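Local coordinates for transcription antitermination protein NusB (Aquifex aeolicus, PDB 3R2C) that probably binds the boxA sequence of ribosomal RNA operons and acts in the transcription antitermination needed to express the rRNA genes, at residues D52-H57 with G88-I93. Sequence-based numbering, arbitrary orientation.
Sequences DTAVRH and GVAELI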
# COMPACT_ATOMS: atom_id res chain seq x y z
N ASP A 52 2.12 -13.80 0.59
CA ASP A 52 1.31 -14.95 1.00
C ASP A 52 1.12 -14.98 2.52
O ASP A 52 0.04 -15.34 3.02
CB ASP A 52 1.94 -16.27 0.53
CG ASP A 52 1.84 -16.47 -0.97
OD1 ASP A 52 1.07 -15.72 -1.63
OD2 ASP A 52 2.52 -17.38 -1.50
N THR A 53 2.16 -14.59 3.24
CA THR A 53 2.15 -14.63 4.69
C THR A 53 1.22 -13.57 5.27
O THR A 53 0.40 -13.87 6.14
CB THR A 53 3.56 -14.40 5.28
OG1 THR A 53 4.43 -15.46 4.86
CG2 THR A 53 3.53 -14.35 6.80
N ALA A 54 1.35 -12.34 4.78
CA ALA A 54 0.50 -11.24 5.23
C ALA A 54 -0.97 -11.52 4.93
O ALA A 54 -1.84 -11.25 5.75
CB ALA A 54 0.92 -9.92 4.55
N VAL A 55 -1.24 -12.05 3.74
CA VAL A 55 -2.63 -12.29 3.34
C VAL A 55 -3.26 -13.39 4.19
O VAL A 55 -4.38 -13.26 4.70
CB VAL A 55 -2.73 -12.68 1.86
CG1 VAL A 55 -4.11 -13.32 1.56
CG2 VAL A 55 -2.47 -11.48 0.96
N ARG A 56 -2.54 -14.49 4.36
CA ARG A 56 -3.05 -15.63 5.10
C ARG A 56 -3.22 -15.35 6.60
O ARG A 56 -4.00 -16.01 7.28
CB ARG A 56 -2.14 -16.85 4.88
CG ARG A 56 -2.31 -17.95 5.92
CD ARG A 56 -1.37 -19.13 5.66
NE ARG A 56 -0.23 -19.12 6.56
CZ ARG A 56 1.03 -18.89 6.19
NH1 ARG A 56 1.33 -18.66 4.91
NH2 ARG A 56 1.99 -18.90 7.10
N HIS A 57 -2.47 -14.39 7.13
CA HIS A 57 -2.59 -14.03 8.54
C HIS A 57 -3.16 -12.63 8.77
O HIS A 57 -3.01 -12.04 9.84
CB HIS A 57 -1.21 -14.14 9.19
CG HIS A 57 -0.68 -15.54 9.19
ND1 HIS A 57 -1.23 -16.54 9.97
CD2 HIS A 57 0.33 -16.11 8.51
CE1 HIS A 57 -0.58 -17.66 9.77
NE2 HIS A 57 0.38 -17.43 8.89
N GLY A 88 5.56 -5.35 7.91
CA GLY A 88 6.55 -5.43 8.98
C GLY A 88 6.17 -6.54 9.96
O GLY A 88 7.01 -7.32 10.39
N VAL A 89 4.90 -6.62 10.31
CA VAL A 89 4.48 -7.64 11.27
C VAL A 89 4.61 -9.04 10.67
O VAL A 89 5.06 -9.96 11.34
CB VAL A 89 3.04 -7.39 11.75
CG1 VAL A 89 2.49 -8.62 12.52
CG2 VAL A 89 2.99 -6.14 12.62
N ALA A 90 4.21 -9.19 9.41
CA ALA A 90 4.31 -10.48 8.73
C ALA A 90 5.76 -10.98 8.76
O ALA A 90 6.00 -12.16 9.03
CB ALA A 90 3.81 -10.37 7.29
N GLU A 91 6.72 -10.11 8.48
CA GLU A 91 8.11 -10.58 8.43
C GLU A 91 8.73 -10.77 9.81
O GLU A 91 9.41 -11.77 10.06
CB GLU A 91 9.01 -9.63 7.61
CG GLU A 91 10.34 -10.32 7.27
CD GLU A 91 11.12 -9.60 6.19
OE1 GLU A 91 10.73 -8.48 5.81
OE2 GLU A 91 12.14 -10.17 5.73
N LEU A 92 8.52 -9.82 10.71
CA LEU A 92 9.17 -9.87 12.02
C LEU A 92 8.60 -11.00 12.86
O LEU A 92 9.31 -11.66 13.60
CB LEU A 92 8.96 -8.55 12.77
CG LEU A 92 9.79 -7.39 12.21
CD1 LEU A 92 9.36 -6.08 12.88
CD2 LEU A 92 11.29 -7.65 12.40
N ILE A 93 7.30 -11.22 12.74
CA ILE A 93 6.62 -12.13 13.65
C ILE A 93 6.27 -13.44 12.99
O ILE A 93 6.64 -14.50 13.48
CB ILE A 93 5.36 -11.49 14.23
CG1 ILE A 93 5.78 -10.31 15.11
CG2 ILE A 93 4.56 -12.52 15.04
CD1 ILE A 93 4.71 -9.81 16.03
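Ala90 points its CB at helix 41-56, between Thr53 CG2 and Ala54, and nearly all of this contact turns on that one methyl. Ala90 CB sits 4.0 Å from Ala54 CB and equally far, 4.0 Å, from Ala54 CA, so it rests against the backbone as much as against the side chain. The bond from CA to CB of Ala54 runs beside helix 79-94 rather than at it, and its methyl meets Ala90 CB from the flank. With alanine on both helices, the backbones come close: Ala54 CA and Ala90 CA are 5.2 Å apart.

Thr53 adds the second wall. Its methyl branch, CG2, stands anti to the backbone N and faces across, 4.0 Å from Ala90 CB and 4.0 Å from Ala90 O. OG1, at chi1 -63°, lies beside the backbone N and hydrogen-bonds to Lys49 O one turn back. The hydroxyl is thus satisfied within its own helix while the apolar branch does the packing.

In the all-helical NusB fold this is where helix 41-56 meets helix 79-94 in the buried interior, and Ile61 of helix 58-66 also touches Ala90. No hydrogen bond crosses between 52-57 and 88-93; the join is purely van der Waals.

A residue on, Glu91 points away from 52-57, yet its buried carboxylate ties helix 79-94 to helix 41-56 again, through a hydrogen bond from OE2 to Tyr46, while OE1 forms a salt bridge with Arg8.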